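Local coordinates for antiterminator Q protein (PDB 6JNY) that probably binds its phage DNA site and RNA polymerase to act as a transcription antitermination factor, letting the polymerase read through terminators, at residues Asn17-Leu22 / Ser147-Arg152; Asp77-Gly82 / Ser99-Val104. One frame throughout, in Å; residues are numbered along the deposited sequence.

Contact 1. Residues Asn17-Leu22 / Ser147-Arg152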
ATOM      1  N   ASN A  17       1.455  10.531   2.169  1.00 13.96           N
ATOM      2  CA  ASN A  17       0.361  10.283   1.237  1.00 14.54           C
ATOM      3  C   ASN A  17       0.576  11.047  -0.058  1.00 16.39           C
ATOM      4  O   ASN A  17       0.308  10.519  -1.147  1.00 14.76           O
ATOM      5  CB  ASN A  17      -0.965  10.683   1.875  1.00 15.10           C
ATOM      6  CG  ASN A  17      -2.126  10.485   0.940  1.00 15.16           C
ATOM      7  OD1 ASN A  17      -2.569   9.359   0.716  1.00 16.34           O
ATOM      8  ND2 ASN A  17      -2.604  11.581   0.367  1.00 18.63           N
ATOM      9  N   GLY A  18       1.064  12.282   0.032  1.00 16.08           N
ATOM     10  CA  GLY A  18       1.330  13.047  -1.173  1.00 17.05           C
ATOM     11  C   GLY A  18       2.362  12.370  -2.053  1.00 16.15           C
ATOM     12  O   GLY A  18       2.173  12.234  -3.266  1.00 16.58           O
ATOM     13  N   TRP A  19       3.471  11.927  -1.453  1.00 14.31           N
ATOM     14  CA  TRP A  19       4.505  11.235  -2.223  1.00 14.54           C
ATOM     15  C   TRP A  19       3.972   9.943  -2.819  1.00 14.61           C
ATOM     16  O   TRP A  19       4.285   9.609  -3.969  1.00 14.92           O
ATOM     17  CB  TRP A  19       5.721  10.949  -1.337  1.00 14.81           C
ATOM     18  CG  TRP A  19       6.693  12.071  -1.286  1.00 15.06           C
ATOM     19  CD1 TRP A  19       7.078  12.778  -0.174  1.00 16.44           C
ATOM     20  CD2 TRP A  19       7.421  12.631  -2.388  1.00 14.98           C
ATOM     21  NE1 TRP A  19       7.994  13.744  -0.526  1.00 18.10           N
ATOM     22  CE2 TRP A  19       8.219  13.671  -1.876  1.00 16.89           C
ATOM     23  CE3 TRP A  19       7.470  12.359  -3.759  1.00 15.54           C
ATOM     24  CZ2 TRP A  19       9.064  14.434  -2.685  1.00 18.87           C
ATOM     25  CZ3 TRP A  19       8.313  13.116  -4.556  1.00 17.30           C
ATOM     26  CH2 TRP A  19       9.097  14.135  -4.015  1.00 18.21           C
ATOM     27  N   LEU A  20       3.168   9.198  -2.059  1.00 13.62           N
ATOM     28  CA  LEU A  20       2.656   7.932  -2.573  1.00 12.38           C
ATOM     29  C   LEU A  20       1.638   8.136  -3.691  1.00 13.69           C
ATOM     30  O   LEU A  20       1.541   7.295  -4.586  1.00 14.74           O
ATOM     31  CB  LEU A  20       2.106   7.056  -1.446  1.00 13.64           C
ATOM     32  CG  LEU A  20       3.173   6.560  -0.458  1.00 11.06           C
ATOM     33  CD1 LEU A  20       2.511   5.763   0.640  1.00 13.94           C
ATOM     34  CD2 LEU A  20       4.238   5.720  -1.175  1.00 14.83           C
ATOM     35  N   GLU A  21       0.896   9.245  -3.672  1.00 14.17           N
ATOM     36  CA  GLU A  21       0.029   9.566  -4.810  1.00 14.74           C
ATOM     37  C   GLU A  21       0.854   9.852  -6.066  1.00 14.30           C
ATOM     38  O   GLU A  21       0.502   9.390  -7.169  1.00 15.83           O
ATOM     39  CB  GLU A  21      -0.870  10.760  -4.456  1.00 15.02           C
ATOM     40  CG  GLU A  21      -2.051  10.410  -3.535  1.00 18.46           C
ATOM     41  CD  GLU A  21      -2.835  11.631  -3.062  1.00 19.06           C
ATOM     42  OE1 GLU A  21      -2.453  12.764  -3.406  1.00 26.29           O
ATOM     43  OE2 GLU A  21      -3.830  11.452  -2.327  1.00 22.67           O
ATOM     44  N   LEU A  22       1.931  10.624  -5.936  1.00 13.92           N
ATOM     45  CA  LEU A  22       2.785  10.912  -7.085  1.00 15.24           C
ATOM     46  C   LEU A  22       3.451   9.646  -7.589  1.00 17.20           C
ATOM     47  O   LEU A  22       3.518   9.407  -8.805  1.00 18.74           O
ATOM     48  CB  LEU A  22       3.842  11.952  -6.718  1.00 18.86           C
ATOM     49  CG  LEU A  22       3.349  13.380  -6.493  1.00 19.42           C
ATOM     50  CD1 LEU A  22       4.451  14.219  -5.883  1.00 19.16           C
ATOM     51  CD2 LEU A  22       2.856  13.986  -7.816  1.00 20.13           C
ATOM     52  N   SER A 147      14.152   8.722   5.507  1.00 17.55           N
ATOM     53  CA  SER A 147      15.596   8.533   5.543  1.00 19.19           C
ATOM     54  C   SER A 147      16.163   8.360   4.144  1.00 20.87           C
ATOM     55  O   SER A 147      17.323   8.718   3.901  1.00 19.18           O
ATOM     56  CB  SER A 147      15.950   7.341   6.430  1.00 18.79           C
ATOM     57  OG  SER A 147      15.755   6.131   5.740  1.00 25.78           O
ATOM     58  N   ALA A 148      15.370   7.842   3.204  1.00 17.60           N
ATOM     59  CA  ALA A 148      15.879   7.676   1.844  1.00 18.18           C
ATOM     60  C   ALA A 148      16.141   9.023   1.188  1.00 19.41           C
ATOM     61  O   ALA A 148      17.165   9.205   0.519  1.00 19.15           O
ATOM     62  CB  ALA A 148      14.919   6.852   0.986  1.00 17.90           C
ATOM     63  N   PHE A 149      15.217   9.971   1.342  1.00 17.23           N
ATOM     64  CA  PHE A 149      15.442  11.305   0.797  1.00 19.59           C
ATOM     65  C   PHE A 149      16.606  11.991   1.502  1.00 19.75           C
ATOM     66  O   PHE A 149      17.418  12.669   0.858  1.00 20.20           O
ATOM     67  CB  PHE A 149      14.176  12.147   0.953  1.00 19.02           C
ATOM     68  CG  PHE A 149      13.116  11.884  -0.086  1.00 17.91           C
ATOM     69  CD1 PHE A 149      13.410  11.904  -1.436  1.00 23.26           C
ATOM     70  CD2 PHE A 149      11.814  11.639   0.313  1.00 18.52           C
ATOM     71  CE1 PHE A 149      12.415  11.681  -2.375  1.00 19.52           C
ATOM     72  CE2 PHE A 149      10.823  11.424  -0.616  1.00 19.24           C
ATOM     73  CZ  PHE A 149      11.118  11.435  -1.952  1.00 18.12           C
ATOM     74  N   LYS A 150      16.707  11.833   2.824  1.00 18.84           N
ATOM     75  CA  LYS A 150      17.789  12.475   3.562  1.00 18.92           C
ATOM     76  C   LYS A 150      19.133  11.861   3.207  1.00 19.87           C
ATOM     77  O   LYS A 150      20.144  12.573   3.134  1.00 23.23           O
ATOM     78  CB  LYS A 150      17.526  12.403   5.063  1.00 20.33           C
ATOM     79  CG  LYS A 150      16.432  13.363   5.518  1.00 22.53           C
ATOM     80  CD  LYS A 150      16.047  13.164   6.967  1.00 26.08           C
ATOM     81  CE  LYS A 150      14.937  14.150   7.341  1.00 27.60           C
ATOM     82  NZ  LYS A 150      14.320  13.846   8.657  1.00 30.62           N
ATOM     83  N   ASN A 151      19.160  10.546   2.978  1.00 20.46           N
ATOM     84  CA  ASN A 151      20.396   9.886   2.560  1.00 19.84           C
ATOM     85  C   ASN A 151      20.851  10.399   1.203  1.00 24.28           C
ATOM     86  O   ASN A 151      22.041  10.668   1.005  1.00 23.80           O
ATOM     87  CB  ASN A 151      20.193   8.367   2.526  1.00 19.57           C
ATOM     88  CG  ASN A 151      21.428   7.613   2.035  1.00 19.68           C
ATOM     89  OD1 ASN A 151      22.450   7.565   2.717  1.00 24.44           O
ATOM     90  ND2 ASN A 151      21.321   7.003   0.859  1.00 19.86           N
ATOM     91  N   ARG A 152      19.917  10.559   0.261  1.00 21.14           N
ATOM     92  CA  ARG A 152      20.279  11.074  -1.055  1.00 22.50           C
ATOM     93  C   ARG A 152      20.839  12.486  -0.955  1.00 23.09           C
ATOM     94  O   ARG A 152      21.862  12.803  -1.576  1.00 24.38           O
ATOM     95  CB  ARG A 152      19.071  11.042  -1.985  1.00 23.19           C
ATOM     96  CG  ARG A 152      19.368  11.579  -3.377  1.00 28.43           C
ATOM     97  CD  ARG A 152      18.207  11.337  -4.314  1.00 26.34           C
ATOM     98  NE  ARG A 152      17.096  12.241  -4.036  1.00 27.94           N
ATOM     99  CZ  ARG A 152      15.943  12.240  -4.698  1.00 24.63           C
ATOM    100  NH1 ARG A 152      15.736  11.370  -5.676  1.00 22.83           N
ATOM    101  NH2 ARG A 152      14.992  13.107  -4.377  1.00 25.37           N
TER

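Contact 2. Residues Asp77-Gly82 / Ser99-Val104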
ATOM      1  N   ASP A  77       4.733  -8.605   3.172  1.00 24.57           N
ATOM      2  CA  ASP A  77       3.288  -8.794   3.299  1.00 24.44           C
ATOM      3  C   ASP A  77       2.679  -8.535   1.928  1.00 23.22           C
ATOM      4  O   ASP A  77       2.308  -7.399   1.614  1.00 22.01           O
ATOM      5  CB  ASP A  77       2.735  -7.852   4.361  1.00 23.99           C
ATOM      6  CG  ASP A  77       1.284  -8.137   4.712  1.00 26.49           C
ATOM      7  OD1 ASP A  77       0.588  -8.822   3.937  1.00 30.36           O
ATOM      8  OD2 ASP A  77       0.840  -7.664   5.780  1.00 32.53           O
ATOM      9  N   LYS A  78       2.579  -9.589   1.116  1.00 25.70           N
ATOM     10  CA  LYS A  78       2.102  -9.420  -0.252  1.00 25.13           C
ATOM     11  C   LYS A  78       0.670  -8.907  -0.298  1.00 23.63           C
ATOM     12  O   LYS A  78       0.326  -8.139  -1.202  1.00 24.63           O
ATOM     13  CB  LYS A  78       2.225 -10.729  -1.032  1.00 32.10           C
ATOM     14  CG  LYS A  78       3.646 -11.080  -1.429  1.00 32.83           C
ATOM     15  CD  LYS A  78       3.682 -12.431  -2.128  1.00 36.37           C
ATOM     16  CE  LYS A  78       5.091 -12.796  -2.580  1.00 37.74           C
ATOM     17  NZ  LYS A  78       5.590 -11.892  -3.656  1.00 37.20           N
ATOM     18  N   LYS A  79      -0.168  -9.322   0.659  1.00 26.05           N
ATOM     19  CA  LYS A  79      -1.546  -8.843   0.709  1.00 27.14           C
ATOM     20  C   LYS A  79      -1.586  -7.332   0.890  1.00 21.83           C
ATOM     21  O   LYS A  79      -2.270  -6.621   0.144  1.00 23.88           O
ATOM     22  CB  LYS A  79      -2.290  -9.543   1.847  1.00 28.32           C
ATOM     23  CG  LYS A  79      -3.777  -9.225   1.950  1.00 32.38           C
ATOM     24  CD  LYS A  79      -4.346  -9.838   3.225  1.00 30.77           C
ATOM     25  CE  LYS A  79      -5.830  -9.568   3.370  1.00 32.13           C
ATOM     26  NZ  LYS A  79      -6.344  -9.981   4.717  1.00 33.09           N
ATOM     27  N   ALA A  80      -0.838  -6.824   1.872  1.00 20.32           N
ATOM     28  CA  ALA A  80      -0.790  -5.387   2.108  1.00 19.95           C
ATOM     29  C   ALA A  80      -0.167  -4.654   0.931  1.00 18.20           C
ATOM     30  O   ALA A  80      -0.618  -3.563   0.561  1.00 16.55           O
ATOM     31  CB  ALA A  80      -0.022  -5.092   3.398  1.00 19.26           C
ATOM     32  N   PHE A  81       0.884  -5.232   0.337  1.00 19.14           N
ATOM     33  CA  PHE A  81       1.501  -4.634  -0.841  1.00 17.75           C
ATOM     34  C   PHE A  81       0.468  -4.451  -1.951  1.00 17.79           C
ATOM     35  O   PHE A  81       0.372  -3.372  -2.546  1.00 17.00           O
ATOM     36  CB  PHE A  81       2.659  -5.533  -1.294  1.00 19.48           C
ATOM     37  CG  PHE A  81       3.771  -4.830  -2.049  1.00 18.16           C
ATOM     38  CD1 PHE A  81       3.589  -3.599  -2.680  1.00 17.46           C
ATOM     39  CD2 PHE A  81       5.027  -5.435  -2.139  1.00 20.29           C
ATOM     40  CE1 PHE A  81       4.641  -2.994  -3.370  1.00 20.28           C
ATOM     41  CE2 PHE A  81       6.079  -4.836  -2.828  1.00 19.77           C
ATOM     42  CZ  PHE A  81       5.888  -3.620  -3.448  1.00 18.65           C
ATOM     43  N   GLY A  82      -0.346  -5.475  -2.197  1.00 19.73           N
ATOM     44  CA  GLY A  82      -1.362  -5.362  -3.232  1.00 19.83           C
ATOM     45  C   GLY A  82      -2.395  -4.296  -2.925  1.00 18.41           C
ATOM     46  O   GLY A  82      -2.818  -3.549  -3.815  1.00 19.42           O
ATOM     47  N   SER A  99     -14.743  -3.916  -0.927  1.00 20.02           N
ATOM     48  CA  SER A  99     -15.784  -4.722  -1.558  1.00 21.81           C
ATOM     49  C   SER A  99     -15.209  -5.997  -2.153  1.00 22.74           C
ATOM     50  O   SER A  99     -15.795  -7.078  -2.006  1.00 22.89           O
ATOM     51  CB  SER A  99     -16.498  -3.904  -2.633  1.00 22.96           C
ATOM     52  OG  SER A  99     -17.487  -4.685  -3.280  1.00 29.42           O
ATOM     53  N   TYR A 100     -14.067  -5.897  -2.832  1.00 19.04           N
ATOM     54  CA  TYR A 100     -13.447  -7.085  -3.408  1.00 19.88           C
ATOM     55  C   TYR A 100     -12.849  -7.976  -2.327  1.00 22.56           C
ATOM     56  O   TYR A 100     -12.934  -9.205  -2.416  1.00 23.92           O
ATOM     57  CB  TYR A 100     -12.373  -6.707  -4.426  1.00 23.19           C
ATOM     58  CG  TYR A 100     -11.812  -7.923  -5.116  1.00 27.34           C
ATOM     59  CD1 TYR A 100     -10.563  -8.417  -4.783  1.00 27.55           C
ATOM     60  CD2 TYR A 100     -12.556  -8.604  -6.076  1.00 30.20           C
ATOM     61  CE1 TYR A 100     -10.055  -9.543  -5.398  1.00 31.70           C
ATOM     62  CE2 TYR A 100     -12.057  -9.732  -6.697  1.00 30.41           C
ATOM     63  CZ  TYR A 100     -10.802 -10.196  -6.353  1.00 31.21           C
ATOM     64  OH  TYR A 100     -10.291 -11.321  -6.966  1.00 41.81           O
ATOM     65  N   TYR A 101     -12.205  -7.362  -1.328  1.00 21.33           N
ATOM     66  CA  TYR A 101     -11.669  -8.078  -0.173  1.00 20.98           C
ATOM     67  C   TYR A 101     -12.763  -8.897   0.499  1.00 22.50           C
ATOM     68  O   TYR A 101     -12.564 -10.070   0.833  1.00 23.31           O
ATOM     69  CB  TYR A 101     -11.123  -7.003   0.775  1.00 21.08           C
ATOM     70  CG  TYR A 101     -10.396  -7.391   2.052  1.00 21.63           C
ATOM     71  CD1 TYR A 101      -9.052  -7.080   2.214  1.00 25.27           C
ATOM     72  CD2 TYR A 101     -11.070  -7.954   3.130  1.00 20.48           C
ATOM     73  CE1 TYR A 101      -8.387  -7.369   3.389  1.00 22.83           C
ATOM     74  CE2 TYR A 101     -10.407  -8.253   4.316  1.00 20.88           C
ATOM     75  CZ  TYR A 101      -9.067  -7.962   4.430  1.00 24.55           C
ATOM     76  OH  TYR A 101      -8.400  -8.250   5.602  1.00 23.85           O
ATOM     77  N   HIS A 102     -13.934  -8.291   0.684  1.00 20.38           N
ATOM     78  CA  HIS A 102     -15.085  -8.994   1.247  1.00 20.37           C
ATOM     79  C   HIS A 102     -15.584 -10.099   0.322  1.00 24.80           C
ATOM     80  O   HIS A 102     -15.914 -11.199   0.780  1.00 23.00           O
ATOM     81  CB  HIS A 102     -16.191  -7.981   1.525  1.00 19.86           C
ATOM     82  CG  HIS A 102     -17.480  -8.593   1.964  1.00 22.70           C
ATOM     83  ND1 HIS A 102     -18.572  -8.704   1.129  1.00 23.47           N
ATOM     84  CD2 HIS A 102     -17.862  -9.108   3.155  1.00 22.47           C
ATOM     85  CE1 HIS A 102     -19.568  -9.270   1.785  1.00 23.73           C
ATOM     86  NE2 HIS A 102     -19.163  -9.532   3.015  1.00 23.48           N
ATOM     87  N   ARG A 103     -15.658  -9.817  -0.983  1.00 24.53           N
ATOM     88  CA  ARG A 103     -16.171 -10.785  -1.950  1.00 24.93           C
ATOM     89  C   ARG A 103     -15.372 -12.088  -1.940  1.00 26.96           C
ATOM     90  O   ARG A 103     -15.948 -13.175  -2.079  1.00 30.65           O
ATOM     91  CB  ARG A 103     -16.174 -10.159  -3.348  1.00 25.44           C
ATOM     92  CG  ARG A 103     -16.852 -10.993  -4.421  1.00 27.16           C
ATOM     93  CD  ARG A 103     -16.455 -10.518  -5.816  1.00 30.40           C
ATOM     94  NE  ARG A 103     -16.929  -9.163  -6.106  1.00 29.51           N
ATOM     95  CZ  ARG A 103     -18.025  -8.892  -6.807  1.00 28.31           C
ATOM     96  NH1 ARG A 103     -18.766  -9.881  -7.275  1.00 28.52           N
ATOM     97  NH2 ARG A 103     -18.380  -7.634  -7.033  1.00 27.85           N
ATOM     98  N   VAL A 104     -14.048 -12.010  -1.782  1.00 24.76           N
ATOM     99  CA  VAL A 104     -13.201 -13.197  -1.883  1.00 25.35           C
ATOM    100  C   VAL A 104     -12.751 -13.717  -0.519  1.00 26.49           C
ATOM    101  O   VAL A 104     -11.911 -14.621  -0.453  1.00 30.89           O
ATOM    102  CB  VAL A 104     -12.009 -12.986  -2.834  1.00 25.17           C
ATOM    103  CG1 VAL A 104     -12.503 -12.613  -4.219  1.00 27.03           C
ATOM    104  CG2 VAL A 104     -11.062 -11.918  -2.290  1.00 25.00           C
TER

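Contact 1. Residues Asn17-Leu22 / Ser147-Arg152
The indole nitrogen NE1 of W19, the polar atom of this contact, lies 3.7 Å from CE2 of F149 and is part of a flat surface against which the phenyl group leans. F149 meets the indole with its CE2–CZ corner: CZ stands 3.6 Å above the indole plane, over its centre, and is 3.7 Å from W19 CE2. The ring planes make an angle of 38° and the centroid of the six-membered ring of W19 is 4.8 Å from that of F149, so the pair is an oblique meeting, neither a stack nor edge-to-face. The two side chains arrive from opposite directions and meet midway between helices whose nearest CA atoms, of W19 and F149, are 11.3 Å apart. With CG anti to the carbonyl carbon in both (chi1 -87° in W19, -80° in F149), each ring is sent out from its own helix toward the other.

This joins helix 10-28 to the C-terminal part of helix 123-155. Helix 60-74 packs alongside: D62 and I66 touch W19, and D62 also forms a salt bridge with R152. W15 meets the W19 ring edge-to-face.

With one aromatic pair and about 99 Å² buried in all, the two segments are held by dispersion between ring surfaces, a weakly directional attraction, while the charged pairing beside it runs through helix 60-74.

Contact 2. Residues Asp77-Gly82 / Ser99-Val104
K79 and Y101 cross at about a right angle, bridging the two helices of what is probably a helix-turn-helix unit: helix 78-90 and helix 94-103 are separated by a short turn, in keeping with the HTH clan to which the Q family belongs. The lysine reaches out fully extended, CG anti to the backbone N (chi1 -175°) and every later torsion extended as well, which carries its ammonium group across to the far end of the tyrosine. Y101 extends toward it from the other helix, and the CA atoms of the two residues, K79 and Y101, remain 10.2 Å apart.

The lysine nitrogen, K79 NZ, donates a hydrogen bond of 2.8 Å to Y101 OH, approaching from well out of the ring plane. The same hydroxyl is hydrogen-bonded to OE1 of E129, from helix 123-155, so the tyrosine oxygen links a basic and an acidic side chain; the positive charge would probably make the hydroxyl a better donor toward the carboxylate. The Y101 side chain also packs on C126 and V130 of that long helix, which thus backs the tyrosine.

At the start of helix 78-90, D77 is the N-cap: its OD1 accepts from A80 N at 3.2 Å, nearly straight at 171° but reached from above the carboxylate plane. D77 lies two residues before the lysine, and its side chain ties down the A80 N-H at the start of the helix. The aliphatic part of the lysine joins in the contact as well, with K79 CE resting 3.4 Å from Y101 CE1, obliquely to the ring.

How the contacts relate
Contact 2 is nested along the chain inside the long loop that contact 1 closes, since 77-82 and 99-104 both fall between 17-22 and 147-152. The centres of the two are 25 Å apart, on opposite sides of the middle of the chain; their nearest atoms are about 9 Å apart and do not touch. Helix 123-155 connects them: its early part supports Y101, its late part carries F149. Helix 60-74 also packs on W19 and A148 in contact 1 and on A80 and F81 of segment 77-82, and helix 78-90 runs from contact 2 to Y88, which hydrogen-bonds N17. The probable helix-turn-helix unit is therefore tied to the N-terminal helix through shared helices.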